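PDB 3FCY: xylan esterase 1 from Thermoanaerobacterium sp. 'JW/SL YS485', which probably removes acetyl groups from xylan, and perhaps from cephalosporin C, as a carbohydrate esterase of family CE7. Local coordinates for residues A[53-66]-A[172-186]. Residues are numbered along the deposited sequence; the frame is centred on the assembly and turned at random.
Sequences YWNRALDEMRSVDP and ADNMLFRHIFLDTAQ
Helix 50-62, near the N-terminus, packs across helix 176-192, which lies against the central sheet, and two side chains of the latter, Arg178 and Leu182, sit as knobs in its holes. The axes of segments 53-62 and 176-186 cross at -59° and come within 10.1 Å. Leu182 sits among Trp54, Ala57, Leu58 and Met61, its CD1 3.8 Å from Ala57 CB. Arg178 runs past Tyr53 and Ala57: CG stands anti to the backbone N, and a bend at chi2 (-96°) carries the guanidinium over Ala57. There NH1 forms a salt bridge with Glu60 OE1 at 2.7 Å, nearly in the guanidinium plane but from above the carboxylate plane, while NH2 adds a weak bond to the same oxygen. Glu60 OE2 pairs with Arg91. A water accepts from Arg178 NH2 and donates to Tyr53 O. With an alanine in place of Arg178, Glu60 is likely to lose one of its two arginine partners, and a gap would probably open beside Ala57. Tyr53 OH donates to Ala172 O (2.7 Å) from above the carbonyl plane, on the face opposite Met175 N. At the margin, Arg56 NH1 reaches both oxygens of Asp173 in a salt bridge, 2.7 Å to OD2, each bond weak. Trp54 CH2 meets Phe181 CD2 at 3.6 Å, rim to rim. Met61 SD rests 3.5 Å from Gln186 CB; Gln186 NE2 bonds Thr88 O. Thus a helix from near the N-terminus covers one flanking the sheet of an alpha/beta hydrolase.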
ATOM      1  N   TYR A  53     -13.979 -13.753  40.584  1.00 31.97           N
ATOM      2  CA  TYR A  53     -14.407 -14.130  39.238  1.00 30.30           C
ATOM      3  C   TYR A  53     -13.710 -15.407  38.790  1.00 28.00           C
ATOM      4  O   TYR A  53     -14.354 -16.363  38.353  1.00 27.66           O
ATOM      5  CB  TYR A  53     -14.076 -12.999  38.263  1.00 30.55           C
ATOM      6  CG  TYR A  53     -14.336 -13.311  36.803  1.00 30.01           C
ATOM      7  CD1 TYR A  53     -15.601 -13.123  36.238  1.00 29.79           C
ATOM      8  CD2 TYR A  53     -13.301 -13.743  35.972  1.00 29.91           C
ATOM      9  CE1 TYR A  53     -15.824 -13.350  34.872  1.00 31.05           C
ATOM     10  CE2 TYR A  53     -13.513 -13.975  34.607  1.00 29.21           C
ATOM     11  CZ  TYR A  53     -14.771 -13.772  34.066  1.00 29.09           C
ATOM     12  OH  TYR A  53     -14.970 -13.960  32.717  1.00 28.30           O
ATOM     13  N   TRP A  54     -12.387 -15.419  38.904  1.00 28.54           N
ATOM     14  CA  TRP A  54     -11.603 -16.575  38.495  1.00 28.95           C
ATOM     15  C   TRP A  54     -11.702 -17.789  39.412  1.00 30.59           C
ATOM     16  O   TRP A  54     -11.627 -18.926  38.938  1.00 29.25           O
ATOM     17  CB  TRP A  54     -10.142 -16.168  38.278  1.00 25.97           C
ATOM     18  CG  TRP A  54      -9.968 -15.515  36.955  1.00 24.35           C
ATOM     19  CD1 TRP A  54      -9.734 -14.193  36.709  1.00 23.24           C
ATOM     20  CD2 TRP A  54     -10.112 -16.145  35.675  1.00 23.32           C
ATOM     21  NE1 TRP A  54      -9.727 -13.959  35.350  1.00 22.32           N
ATOM     22  CE2 TRP A  54      -9.957 -15.141  34.694  1.00 22.52           C
ATOM     23  CE3 TRP A  54     -10.362 -17.462  35.265  1.00 21.78           C
ATOM     24  CZ2 TRP A  54     -10.044 -15.413  33.323  1.00 22.03           C
ATOM     25  CZ3 TRP A  54     -10.452 -17.734  33.896  1.00 23.44           C
ATOM     26  CH2 TRP A  54     -10.291 -16.710  32.944  1.00 21.65           C
ATOM     27  N   ASN A  55     -11.871 -17.570  40.715  1.00 31.92           N
ATOM     28  CA  ASN A  55     -12.013 -18.707  41.622  1.00 34.00           C
ATOM     29  C   ASN A  55     -13.312 -19.417  41.268  1.00 33.30           C
ATOM     30  O   ASN A  55     -13.410 -20.640  41.338  1.00 34.51           O
ATOM     31  CB  ASN A  55     -12.048 -18.253  43.082  1.00 36.85           C
ATOM     32  CG  ASN A  55     -10.702 -17.769  43.568  1.00 40.70           C
ATOM     33  OD1 ASN A  55      -9.662 -18.294  43.162  1.00 43.55           O
ATOM     34  ND2 ASN A  55     -10.708 -16.774  44.452  1.00 41.88           N
ATOM     35  N   ARG A  56     -14.307 -18.627  40.877  1.00 33.71           N
ATOM     36  CA  ARG A  56     -15.612 -19.143  40.480  1.00 34.45           C
ATOM     37  C   ARG A  56     -15.462 -19.950  39.189  1.00 33.67           C
ATOM     38  O   ARG A  56     -15.997 -21.055  39.065  1.00 35.25           O
ATOM     39  CB  ARG A  56     -16.565 -17.972  40.250  1.00 36.71           C
ATOM     40  CG  ARG A  56     -17.975 -18.337  39.819  1.00 38.43           C
ATOM     41  CD  ARG A  56     -18.670 -17.083  39.305  1.00 41.49           C
ATOM     42  NE  ARG A  56     -18.441 -15.958  40.209  1.00 41.62           N
ATOM     43  CZ  ARG A  56     -18.349 -14.692  39.822  1.00 41.08           C
ATOM     44  NH1 ARG A  56     -18.466 -14.377  38.540  1.00 39.92           N
ATOM     45  NH2 ARG A  56     -18.119 -13.742  40.717  1.00 42.59           N
ATOM     46  N   ALA A  57     -14.726 -19.387  38.233  1.00 32.63           N
ATOM     47  CA  ALA A  57     -14.495 -20.035  36.942  1.00 29.39           C
ATOM     48  C   ALA A  57     -13.796 -21.377  37.125  1.00 28.55           C
ATOM     49  O   ALA A  57     -14.179 -22.373  36.513  1.00 27.64           O
ATOM     50  CB  ALA A  57     -13.654 -19.127  36.045  1.00 27.72           C
ATOM     51  N   LEU A  58     -12.762 -21.393  37.961  1.00 28.67           N
ATOM     52  CA  LEU A  58     -12.023 -22.620  38.226  1.00 30.41           C
ATOM     53  C   LEU A  58     -12.936 -23.671  38.850  1.00 31.32           C
ATOM     54  O   LEU A  58     -12.819 -24.861  38.549  1.00 33.06           O
ATOM     55  CB  LEU A  58     -10.823 -22.334  39.140  1.00 29.17           C
ATOM     56  CG  LEU A  58      -9.655 -21.627  38.445  1.00 30.12           C
ATOM     57  CD1 LEU A  58      -8.551 -21.331  39.446  1.00 29.07           C
ATOM     58  CD2 LEU A  58      -9.130 -22.505  37.314  1.00 27.57           C
ATOM     59  N   ASP A  59     -13.848 -23.232  39.714  1.00 33.16           N
ATOM     60  CA  ASP A  59     -14.796 -24.149  40.343  1.00 32.97           C
ATOM     61  C   ASP A  59     -15.646 -24.810  39.264  1.00 31.58           C
ATOM     62  O   ASP A  59     -15.838 -26.025  39.273  1.00 30.26           O
ATOM     63  CB  ASP A  59     -15.706 -23.398  41.320  1.00 37.53           C
ATOM     64  CG  ASP A  59     -15.042 -23.142  42.655  1.00 41.48           C
ATOM     65  OD1 ASP A  59     -15.603 -22.367  43.463  1.00 44.70           O
ATOM     66  OD2 ASP A  59     -13.963 -23.722  42.902  1.00 45.50           O
ATOM     67  N   GLU A  60     -16.160 -24.010  38.332  1.00 30.15           N
ATOM     68  CA  GLU A  60     -16.976 -24.559  37.254  1.00 29.64           C
ATOM     69  C   GLU A  60     -16.162 -25.547  36.411  1.00 28.86           C
ATOM     70  O   GLU A  60     -16.650 -26.613  36.039  1.00 28.74           O
ATOM     71  CB  GLU A  60     -17.535 -23.432  36.360  1.00 30.33           C
ATOM     72  CG  GLU A  60     -17.998 -23.926  34.978  1.00 32.11           C
ATOM     73  CD  GLU A  60     -18.830 -22.916  34.194  1.00 31.34           C
ATOM     74  OE1 GLU A  60     -18.588 -21.697  34.309  1.00 32.07           O
ATOM     75  OE2 GLU A  60     -19.725 -23.356  33.439  1.00 35.17           O
ATOM     76  N   MET A  61     -14.918 -25.193  36.114  1.00 28.58           N
ATOM     77  CA  MET A  61     -14.060 -26.059  35.316  1.00 28.46           C
ATOM     78  C   MET A  61     -13.811 -27.377  36.038  1.00 28.62           C
ATOM     79  O   MET A  61     -13.923 -28.456  35.448  1.00 28.25           O
ATOM     80  CB  MET A  61     -12.729 -25.349  35.030  1.00 27.42           C
ATOM     81  CG  MET A  61     -11.735 -26.134  34.182  1.00 27.14           C
ATOM     82  SD  MET A  61     -10.768 -27.352  35.111  1.00 31.10           S
ATOM     83  CE  MET A  61      -9.600 -26.276  35.948  1.00 28.31           C
ATOM     84  N   ARG A  62     -13.494 -27.288  37.325  1.00 29.71           N
ATOM     85  CA  ARG A  62     -13.212 -28.476  38.119  1.00 33.31           C
ATOM     86  C   ARG A  62     -14.403 -29.404  38.333  1.00 33.42           C
ATOM     87  O   ARG A  62     -14.230 -30.561  38.707  1.00 34.98           O
ATOM     88  CB  ARG A  62     -12.598 -28.059  39.457  1.00 34.04           C
ATOM     89  CG  ARG A  62     -11.163 -27.574  39.294  1.00 37.65           C
ATOM     90  CD  ARG A  62     -10.682 -26.735  40.462  1.00 40.24           C
ATOM     91  NE  ARG A  62      -9.321 -26.254  40.227  1.00 42.89           N
ATOM     92  CZ  ARG A  62      -8.733 -25.290  40.928  1.00 43.58           C
ATOM     93  NH1 ARG A  62      -9.388 -24.691  41.915  1.00 42.08           N
ATOM     94  NH2 ARG A  62      -7.487 -24.930  40.648  1.00 43.98           N
ATOM     95  N   SER A  63     -15.609 -28.912  38.079  1.00 33.78           N
ATOM     96  CA  SER A  63     -16.796 -29.742  38.244  1.00 33.56           C
ATOM     97  C   SER A  63     -17.140 -30.476  36.946  1.00 33.62           C
ATOM     98  O   SER A  63     -18.050 -31.305  36.912  1.00 33.68           O
ATOM     99  CB  SER A  63     -17.986 -28.884  38.672  1.00 35.29           C
ATOM    100  OG  SER A  63     -18.338 -27.967  37.649  1.00 39.85           O
ATOM    101  N   VAL A  64     -16.411 -30.178  35.876  1.00 31.85           N
ATOM    102  CA  VAL A  64     -16.675 -30.814  34.590  1.00 31.24           C
ATOM    103  C   VAL A  64     -16.110 -32.223  34.464  1.00 33.12           C
ATOM    104  O   VAL A  64     -14.990 -32.497  34.899  1.00 34.09           O
ATOM    105  CB  VAL A  64     -16.100 -29.983  33.409  1.00 30.53           C
ATOM    106  CG1 VAL A  64     -16.381 -30.696  32.089  1.00 28.29           C
ATOM    107  CG2 VAL A  64     -16.711 -28.587  33.395  1.00 29.58           C
ATOM    108  N   ASP A  65     -16.898 -33.115  33.871  1.00 33.55           N
ATOM    109  CA  ASP A  65     -16.457 -34.483  33.627  1.00 35.83           C
ATOM    110  C   ASP A  65     -15.840 -34.405  32.235  1.00 35.89           C
ATOM    111  O   ASP A  65     -16.553 -34.236  31.246  1.00 36.93           O
ATOM    112  CB  ASP A  65     -17.640 -35.451  33.598  1.00 37.09           C
ATOM    113  CG  ASP A  65     -17.210 -36.888  33.358  1.00 39.89           C
ATOM    114  OD1 ASP A  65     -16.152 -37.105  32.723  1.00 42.32           O
ATOM    115  OD2 ASP A  65     -17.934 -37.809  33.792  1.00 41.51           O
ATOM    116  N   PRO A  66     -14.511 -34.530  32.137  1.00 35.86           N
ATOM    117  CA  PRO A  66     -13.830 -34.459  30.840  1.00 35.12           C
ATOM    118  C   PRO A  66     -14.196 -35.545  29.827  1.00 34.59           C
ATOM    119  O   PRO A  66     -14.155 -35.303  28.622  1.00 34.05           O
ATOM    120  CB  PRO A  66     -12.355 -34.496  31.229  1.00 35.08           C
ATOM    121  CG  PRO A  66     -12.364 -35.374  32.447  1.00 36.21           C
ATOM    122  CD  PRO A  66     -13.559 -34.853  33.216  1.00 35.33           C
ATOM    123  N   ALA A 172     -20.289 -11.309  32.361  1.00 32.64           N
ATOM    124  CA  ALA A 172     -18.842 -11.527  32.365  1.00 31.68           C
ATOM    125  C   ALA A 172     -18.456 -13.007  32.382  1.00 31.46           C
ATOM    126  O   ALA A 172     -17.461 -13.401  31.765  1.00 30.86           O
ATOM    127  CB  ALA A 172     -18.208 -10.811  33.555  1.00 31.26           C
ATOM    128  N   ASP A 173     -19.240 -13.825  33.080  1.00 29.94           N
ATOM    129  CA  ASP A 173     -18.949 -15.255  33.166  1.00 30.80           C
ATOM    130  C   ASP A 173     -19.191 -15.997  31.847  1.00 29.91           C
ATOM    131  O   ASP A 173     -18.922 -17.193  31.753  1.00 28.12           O
ATOM    132  CB  ASP A 173     -19.788 -15.913  34.273  1.00 32.97           C
ATOM    133  CG  ASP A 173     -19.411 -15.434  35.673  1.00 35.08           C
ATOM    134  OD1 ASP A 173     -20.004 -15.943  36.647  1.00 37.89           O
ATOM    135  OD2 ASP A 173     -18.532 -14.556  35.809  1.00 35.76           O
ATOM    136  N   ASN A 174     -19.698 -15.294  30.836  1.00 30.96           N
ATOM    137  CA  ASN A 174     -19.968 -15.917  29.538  1.00 29.28           C
ATOM    138  C   ASN A 174     -18.996 -15.461  28.450  1.00 28.46           C
ATOM    139  O   ASN A 174     -19.197 -15.739  27.262  1.00 25.83           O
ATOM    140  CB  ASN A 174     -21.406 -15.630  29.091  1.00 31.67           C
ATOM    141  CG  ASN A 174     -22.439 -16.159  30.072  1.00 36.01           C
ATOM    142  OD1 ASN A 174     -22.330 -17.287  30.561  1.00 37.17           O
ATOM    143  ND2 ASN A 174     -23.458 -15.351  30.353  1.00 38.88           N
ATOM    144  N   MET A 175     -17.943 -14.758  28.854  1.00 27.05           N
ATOM    145  CA  MET A 175     -16.948 -14.286  27.897  1.00 26.54           C
ATOM    146  C   MET A 175     -16.182 -15.498  27.376  1.00 23.97           C
ATOM    147  O   MET A 175     -15.671 -16.300  28.155  1.00 23.28           O
ATOM    148  CB  MET A 175     -16.025 -13.277  28.576  1.00 27.93           C
ATOM    149  CG  MET A 175     -16.752 -11.978  28.906  1.00 29.44           C
ATOM    150  SD  MET A 175     -15.805 -10.836  29.908  1.00 33.59           S
ATOM    151  CE  MET A 175     -14.695 -10.147  28.685  1.00 31.22           C
ATOM    152  N   LEU A 176     -16.116 -15.634  26.055  1.00 22.14           N
ATOM    153  CA  LEU A 176     -15.460 -16.781  25.439  1.00 21.51           C
ATOM    154  C   LEU A 176     -14.008 -17.044  25.841  1.00 20.20           C
ATOM    155  O   LEU A 176     -13.636 -18.195  26.042  1.00 20.47           O
ATOM    156  CB  LEU A 176     -15.560 -16.699  23.911  1.00 19.06           C
ATOM    157  CG  LEU A 176     -14.966 -17.888  23.152  1.00 21.28           C
ATOM    158  CD1 LEU A 176     -15.622 -19.184  23.620  1.00 21.84           C
ATOM    159  CD2 LEU A 176     -15.163 -17.702  21.648  1.00 19.62           C
ATOM    160  N   PHE A 177     -13.177 -16.013  25.951  1.00 20.75           N
ATOM    161  CA  PHE A 177     -11.786 -16.275  26.334  1.00 23.24           C
ATOM    162  C   PHE A 177     -11.684 -16.732  27.783  1.00 25.19           C
ATOM    163  O   PHE A 177     -10.646 -17.225  28.221  1.00 25.20           O
ATOM    164  CB  PHE A 177     -10.888 -15.059  26.088  1.00 20.35           C
ATOM    165  CG  PHE A 177     -10.159 -15.112  24.771  1.00 23.01           C
ATOM    166  CD1 PHE A 177      -9.247 -16.137  24.506  1.00 22.46           C
ATOM    167  CD2 PHE A 177     -10.401 -14.162  23.784  1.00 20.30           C
ATOM    168  CE1 PHE A 177      -8.590 -16.214  23.273  1.00 22.11           C
ATOM    169  CE2 PHE A 177      -9.750 -14.230  22.551  1.00 19.06           C
ATOM    170  CZ  PHE A 177      -8.844 -15.259  22.294  1.00 20.36           C
ATOM    171  N   ARG A 178     -12.774 -16.571  28.522  1.00 25.99           N
ATOM    172  CA  ARG A 178     -12.816 -17.012  29.906  1.00 26.84           C
ATOM    173  C   ARG A 178     -12.853 -18.543  29.842  1.00 26.28           C
ATOM    174  O   ARG A 178     -12.124 -19.232  30.565  1.00 24.57           O
ATOM    175  CB  ARG A 178     -14.067 -16.443  30.583  1.00 28.85           C
ATOM    176  CG  ARG A 178     -14.266 -16.810  32.047  1.00 32.45           C
ATOM    177  CD  ARG A 178     -15.191 -17.996  32.176  1.00 35.67           C
ATOM    178  NE  ARG A 178     -15.884 -18.026  33.462  1.00 34.36           N
ATOM    179  CZ  ARG A 178     -16.722 -18.991  33.822  1.00 35.80           C
ATOM    180  NH1 ARG A 178     -16.967 -19.998  32.991  1.00 34.57           N
ATOM    181  NH2 ARG A 178     -17.310 -18.958  35.009  1.00 35.75           N
ATOM    182  N   HIS A 179     -13.681 -19.071  28.942  1.00 22.99           N
ATOM    183  CA  HIS A 179     -13.801 -20.516  28.776  1.00 23.57           C
ATOM    184  C   HIS A 179     -12.514 -21.079  28.172  1.00 23.63           C
ATOM    185  O   HIS A 179     -12.025 -22.127  28.597  1.00 23.58           O
ATOM    186  CB  HIS A 179     -14.980 -20.864  27.863  1.00 24.67           C
ATOM    187  CG  HIS A 179     -16.254 -20.168  28.230  1.00 27.68           C
ATOM    188  ND1 HIS A 179     -16.620 -19.925  29.536  1.00 25.87           N
ATOM    189  CD2 HIS A 179     -17.257 -19.681  27.460  1.00 26.92           C
ATOM    190  CE1 HIS A 179     -17.793 -19.317  29.556  1.00 29.32           C
ATOM    191  NE2 HIS A 179     -18.202 -19.157  28.309  1.00 28.81           N
ATOM    192  N   ILE A 180     -11.979 -20.381  27.176  1.00 22.54           N
ATOM    193  CA  ILE A 180     -10.745 -20.802  26.524  1.00 22.73           C
ATOM    194  C   ILE A 180      -9.613 -20.883  27.546  1.00 21.37           C
ATOM    195  O   ILE A 180      -8.859 -21.854  27.563  1.00 23.67           O
ATOM    196  CB  ILE A 180     -10.352 -19.830  25.385  1.00 21.93           C
ATOM    197  CG1 ILE A 180     -11.419 -19.875  24.282  1.00 23.57           C
ATOM    198  CG2 ILE A 180      -8.986 -20.222  24.810  1.00 21.05           C
ATOM    199  CD1 ILE A 180     -11.229 -18.844  23.178  1.00 22.26           C
ATOM    200  N   PHE A 181      -9.491 -19.868  28.399  1.00 21.75           N
ATOM    201  CA  PHE A 181      -8.455 -19.882  29.426  1.00 21.31           C
ATOM    202  C   PHE A 181      -8.675 -21.117  30.298  1.00 23.92           C
ATOM    203  O   PHE A 181      -7.728 -21.843  30.613  1.00 24.20           O
ATOM    204  CB  PHE A 181      -8.524 -18.622  30.296  1.00 19.89           C
ATOM    205  CG  PHE A 181      -7.970 -17.376  29.640  1.00 19.95           C
ATOM    206  CD1 PHE A 181      -7.630 -17.356  28.290  1.00 20.61           C
ATOM    207  CD2 PHE A 181      -7.823 -16.204  30.382  1.00 18.06           C
ATOM    208  CE1 PHE A 181      -7.152 -16.189  27.688  1.00 20.13           C
ATOM    209  CE2 PHE A 181      -7.349 -15.032  29.791  1.00 19.24           C
ATOM    210  CZ  PHE A 181      -7.013 -15.024  28.441  1.00 21.82           C
ATOM    211  N   LEU A 182      -9.928 -21.360  30.684  1.00 23.19           N
ATOM    212  CA  LEU A 182     -10.248 -22.524  31.505  1.00 24.53           C
ATOM    213  C   LEU A 182      -9.868 -23.819  30.794  1.00 24.99           C
ATOM    214  O   LEU A 182      -9.421 -24.772  31.439  1.00 25.82           O
ATOM    215  CB  LEU A 182     -11.738 -22.540  31.873  1.00 22.91           C
ATOM    216  CG  LEU A 182     -12.174 -21.487  32.900  1.00 25.31           C
ATOM    217  CD1 LEU A 182     -13.686 -21.579  33.133  1.00 23.91           C
ATOM    218  CD2 LEU A 182     -11.406 -21.696  34.206  1.00 23.08           C
ATOM    219  N   ASP A 183     -10.041 -23.861  29.473  1.00 23.07           N
ATOM    220  CA  ASP A 183      -9.676 -25.061  28.723  1.00 23.64           C
ATOM    221  C   ASP A 183      -8.180 -25.345  28.901  1.00 22.63           C
ATOM    222  O   ASP A 183      -7.782 -26.495  29.076  1.00 21.52           O
ATOM    223  CB  ASP A 183      -9.957 -24.913  27.220  1.00 23.22           C
ATOM    224  CG  ASP A 183     -11.441 -24.823  26.889  1.00 27.68           C
ATOM    225  OD1 ASP A 183     -12.278 -25.371  27.642  1.00 27.77           O
ATOM    226  OD2 ASP A 183     -11.766 -24.216  25.846  1.00 25.57           O
ATOM    227  N   THR A 184      -7.351 -24.304  28.849  1.00 22.93           N
ATOM    228  CA  THR A 184      -5.910 -24.517  28.997  1.00 23.57           C
ATOM    229  C   THR A 184      -5.589 -25.070  30.387  1.00 23.50           C
ATOM    230  O   THR A 184      -4.775 -25.979  30.521  1.00 22.89           O
ATOM    231  CB  THR A 184      -5.074 -23.213  28.759  1.00 21.68           C
ATOM    232  OG1 THR A 184      -5.222 -22.319  29.869  1.00 22.14           O
ATOM    233  CG2 THR A 184      -5.520 -22.513  27.482  1.00 19.00           C
ATOM    234  N   ALA A 185      -6.243 -24.530  31.409  1.00 25.14           N
ATOM    235  CA  ALA A 185      -6.022 -24.973  32.786  1.00 28.03           C
ATOM    236  C   ALA A 185      -6.463 -26.422  32.956  1.00 28.17           C
ATOM    237  O   ALA A 185      -5.766 -27.228  33.574  1.00 28.93           O
ATOM    238  CB  ALA A 185      -6.789 -24.077  33.757  1.00 27.81           C
ATOM    239  N   GLN A 186      -7.626 -26.741  32.399  1.00 27.69           N
ATOM    240  CA  GLN A 186      -8.174 -28.085  32.475  1.00 26.51           C
ATOM    241  C   GLN A 186      -7.264 -29.061  31.746  1.00 25.41           C
ATOM    242  O   GLN A 186      -7.002 -30.159  32.233  1.00 24.57           O
ATOM    243  CB  GLN A 186      -9.579 -28.117  31.861  1.00 27.19           C
ATOM    244  CG  GLN A 186     -10.252 -29.488  31.882  1.00 27.66           C
ATOM    245  CD  GLN A 186     -11.694 -29.438  31.391  1.00 29.86           C
ATOM    246  OE1 GLN A 186     -12.125 -28.451  30.790  1.00 27.24           O
ATOM    247  NE2 GLN A 186     -12.441 -30.509  31.638  1.00 29.46           N
TER
HETATM  248  O   HOH W   1     -16.240 -16.535  36.297  1.00 30.86           O